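Local coordinates for protein halohydrin epoxidase A (Corynebacterium sp., PDB 4Z9F) that probably catalyses the reversible dehalogenation of vicinal halohydrins to epoxides with release of halide, using a fold shared with short-chain dehydrogenases/reductases, at residues T133-L141 / F235-L243. The protein carries 1 engineered substitution. Residues are numbered along the deposited sequence; the frame is centred on the assembly and turned at random.
Sequences TSSVGKKPL and FFAFTGGYL
CG of K138 sits 3.4 Å from the centroid of the F235 ring and only 9° off its normal, a CH-pi contact over the face. CE of K138 lies 3.9 Å from CB of F235, which shows the lysine running back along the phenylalanine. With its CG anti to the backbone N, F235 reaches across to 133-141; there its ring edge meets the S134 carbonyl, O to CE1 3.4 Å in the ring plane. T133 OG1 also stands near that edge, but its hydrogen bond goes to the carbonyl of I175. This is the solvent-facing side: K138 is exposed, although its CG packs flat on the ring and its ammonium forms a salt bridge with E159 of helix 147-165.

Packing is closer around L243, K139 and Y242. L243 CD1 rests 3.9 Å from S135 CB, and L243 CD2 presses on K139 CE at 3.5 Å, tighter than usual for two carbons. L243 follows directly on a type I' turn from T239 to Y242, and T239 OG1 accepts the L243 backbone N-H at 3.0 Å, nearly straight. Two bends in the K139 chain (chi2 -90°, chi3 -76°) turn its ammonium end obliquely onto the phenol, where NZ donates to Y242 OH at 2.8 Å. L141 brings its methyl CD2 to 3.5 Å from Y242 OH, and P244 of the fourth subunit packs on K139.

In this Rossmann-type fold, the loop leaving the C-terminal end of strand 127-132 thus packs on F235, at the start of the outermost strand of the sheet within the chain, and on the tail beyond that strand. The same loop carries S134, whose side chain touches Y147 and R151 of helix 147-165, consistent with the Ser-Tyr-Arg site of halohydrin dehalogenases.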
loop_
_atom_site.group_PDB
_atom_site.type_symbol
_atom_site.label_atom_id
_atom_site.label_comp_id
_atom_site.label_asym_id
_atom_site.label_seq_id
_atom_site.Cartn_x
_atom_site.Cartn_y
_atom_site.Cartn_z
ATOM N N THR C 133 8.895 0.358 14.822
ATOM C CA THR C 133 9.619 0.692 13.606
ATOM C C THR C 133 9.499 2.195 13.392
ATOM O O THR C 133 9.971 2.979 14.224
ATOM C CB THR C 133 9.088 -0.129 12.419
ATOM O OG1 THR C 133 7.716 0.197 12.147
ATOM C CG2 THR C 133 9.166 -1.629 12.760
ATOM N N SER C 134 8.826 2.613 12.329
ATOM C CA SER C 134 8.726 4.036 12.034
ATOM C C SER C 134 7.666 4.211 10.961
ATOM O O SER C 134 7.366 3.274 10.218
ATOM C CB SER C 134 10.056 4.608 11.552
ATOM O OG SER C 134 9.875 5.952 11.137
ATOM N N SER C 135 7.118 5.425 10.868
ATOM C CA SER C 135 6.211 5.694 9.758
ATOM C C SER C 135 6.890 5.426 8.423
ATOM O O SER C 135 6.231 5.000 7.464
ATOM C CB SER C 135 5.700 7.137 9.818
ATOM O OG SER C 135 6.745 8.050 9.552
ATOM N N VAL C 136 8.210 5.647 8.339
ATOM C CA VAL C 136 8.917 5.420 7.077
ATOM C C VAL C 136 9.091 3.943 6.778
ATOM O O VAL C 136 9.619 3.596 5.720
ATOM C CB VAL C 136 10.298 6.108 7.014
ATOM C CG1 VAL C 136 10.135 7.617 7.107
ATOM C CG2 VAL C 136 11.243 5.583 8.111
ATOM N N GLY C 137 8.660 3.057 7.673
ATOM C CA GLY C 137 8.556 1.664 7.287
ATOM C C GLY C 137 7.511 1.415 6.216
ATOM O O GLY C 137 7.525 0.353 5.584
ATOM N N LYS C 138 6.600 2.371 6.003
ATOM C CA LYS C 138 5.540 2.239 5.011
ATOM C C LYS C 138 5.508 3.406 4.026
ATOM O O LYS C 138 5.120 3.216 2.872
ATOM C CB LYS C 138 4.182 2.111 5.709
ATOM C CG LYS C 138 3.897 0.705 6.203
ATOM C CD LYS C 138 3.457 -0.183 5.053
ATOM C CE LYS C 138 3.265 -1.625 5.506
ATOM N NZ LYS C 138 2.975 -2.517 4.355
ATOM N N LYS C 139 5.877 4.613 4.457
ATOM C CA LYS C 139 5.801 5.800 3.599
ATOM C C LYS C 139 7.128 6.533 3.639
ATOM O O LYS C 139 7.568 6.963 4.727
ATOM C CB LYS C 139 4.639 6.711 4.021
ATOM C CG LYS C 139 4.301 7.865 3.043
ATOM C CD LYS C 139 5.092 9.128 3.394
ATOM C CE LYS C 139 4.517 9.854 4.618
ATOM N NZ LYS C 139 5.522 10.688 5.356
ATOM N N PRO C 140 7.785 6.720 2.490
ATOM C CA PRO C 140 9.146 7.263 2.461
ATOM C C PRO C 140 9.162 8.754 2.769
ATOM O O PRO C 140 8.175 9.468 2.571
ATOM C CB PRO C 140 9.583 7.005 1.016
ATOM C CG PRO C 140 8.275 7.133 0.238
ATOM C CD PRO C 140 7.237 6.513 1.138
ATOM N N LEU C 141 10.312 9.208 3.268
ATOM C CA LEU C 141 10.607 10.614 3.536
ATOM C C LEU C 141 11.982 10.952 2.974
ATOM O O LEU C 141 12.922 10.163 3.103
ATOM C CB LEU C 141 10.575 10.919 5.039
ATOM C CG LEU C 141 9.165 10.996 5.607
ATOM C CD1 LEU C 141 9.159 11.195 7.110
ATOM C CD2 LEU C 141 8.424 12.128 4.922
ATOM N N PHE C 235 1.050 -3.739 9.997
ATOM C CA PHE C 235 1.649 -2.491 10.444
ATOM C C PHE C 235 0.557 -1.522 10.893
ATOM O O PHE C 235 -0.475 -1.380 10.224
ATOM C CB PHE C 235 2.470 -1.921 9.274
ATOM C CG PHE C 235 2.950 -0.496 9.444
ATOM C CD1 PHE C 235 4.259 -0.228 9.834
ATOM C CD2 PHE C 235 2.118 0.575 9.122
ATOM C CE1 PHE C 235 4.722 1.098 9.925
ATOM C CE2 PHE C 235 2.561 1.886 9.241
ATOM C CZ PHE C 235 3.872 2.150 9.633
ATOM N N PHE C 236 0.790 -0.851 12.023
ATOM C CA PHE C 236 -0.122 0.163 12.554
ATOM C C PHE C 236 0.594 1.506 12.594
ATOM O O PHE C 236 1.598 1.660 13.300
ATOM C CB PHE C 236 -0.620 -0.186 13.962
ATOM C CG PHE C 236 -1.288 -1.533 14.063
ATOM C CD1 PHE C 236 -0.687 -2.564 14.765
ATOM C CD2 PHE C 236 -2.503 -1.765 13.449
ATOM C CE1 PHE C 236 -1.287 -3.809 14.849
ATOM C CE2 PHE C 236 -3.122 -3.009 13.540
ATOM C CZ PHE C 236 -2.508 -4.029 14.243
ATOM N N ALA C 237 0.080 2.476 11.848
ATOM C CA ALA C 237 0.570 3.839 11.985
ATOM C C ALA C 237 0.183 4.387 13.353
ATOM O O ALA C 237 -0.922 4.153 13.844
ATOM C CB ALA C 237 -0.009 4.728 10.885
ATOM N N PHE C 238 1.103 5.122 13.974
ATOM C CA PHE C 238 0.846 5.809 15.244
ATOM C C PHE C 238 1.334 7.234 15.009
ATOM O O PHE C 238 2.408 7.619 15.460
ATOM C CB PHE C 238 1.557 5.106 16.423
ATOM C CG PHE C 238 1.228 5.686 17.778
ATOM C CD1 PHE C 238 0.189 5.180 18.531
ATOM C CD2 PHE C 238 1.982 6.733 18.298
ATOM C CE1 PHE C 238 -0.113 5.713 19.779
ATOM C CE2 PHE C 238 1.685 7.278 19.539
ATOM C CZ PHE C 238 0.639 6.760 20.282
ATOM N N THR C 239 0.543 8.008 14.254
ATOM C CA THR C 239 1.015 9.272 13.704
ATOM C C THR C 239 0.025 10.417 13.852
ATOM O O THR C 239 0.296 11.498 13.319
ATOM C CB THR C 239 1.345 9.129 12.201
ATOM O OG1 THR C 239 0.125 8.973 11.452
ATOM C CG2 THR C 239 2.273 7.937 11.934
ATOM N N GLY C 240 -1.121 10.205 14.498
ATOM C CA GLY C 240 -2.163 11.210 14.581
ATOM C C GLY C 240 -2.831 11.519 13.258
ATOM O O GLY C 240 -3.334 12.631 13.073
ATOM N N GLY C 241 -2.853 10.564 12.322
ATOM C CA GLY C 241 -3.451 10.811 11.022
ATOM C C GLY C 241 -2.502 11.345 9.971
ATOM O O GLY C 241 -2.945 11.639 8.846
ATOM N N TYR C 242 -1.227 11.511 10.303
ATOM C CA TYR C 242 -0.234 11.907 9.308
ATOM C C TYR C 242 -0.136 10.863 8.196
ATOM O O TYR C 242 -0.111 11.198 7.009
ATOM C CB TYR C 242 1.108 12.118 10.000
ATOM C CG TYR C 242 2.274 12.398 9.083
ATOM C CD1 TYR C 242 3.300 11.472 8.944
ATOM C CD2 TYR C 242 2.379 13.608 8.405
ATOM C CE1 TYR C 242 4.386 11.723 8.133
ATOM C CE2 TYR C 242 3.471 13.873 7.584
ATOM C CZ TYR C 242 4.468 12.923 7.453
ATOM O OH TYR C 242 5.554 13.172 6.640
ATOM N N LEU C 243 -0.063 9.599 8.570
ATOM C CA LEU C 243 -0.268 8.495 7.645
ATOM C C LEU C 243 -1.739 8.128 7.651
ATOM O O LEU C 243 -2.437 8.385 8.633
ATOM C CB LEU C 243 0.571 7.281 8.053
ATOM C CG LEU C 243 2.062 7.287 7.744
ATOM C CD1 LEU C 243 2.622 5.863 7.793
ATOM C CD2 LEU C 243 2.300 7.893 6.408
#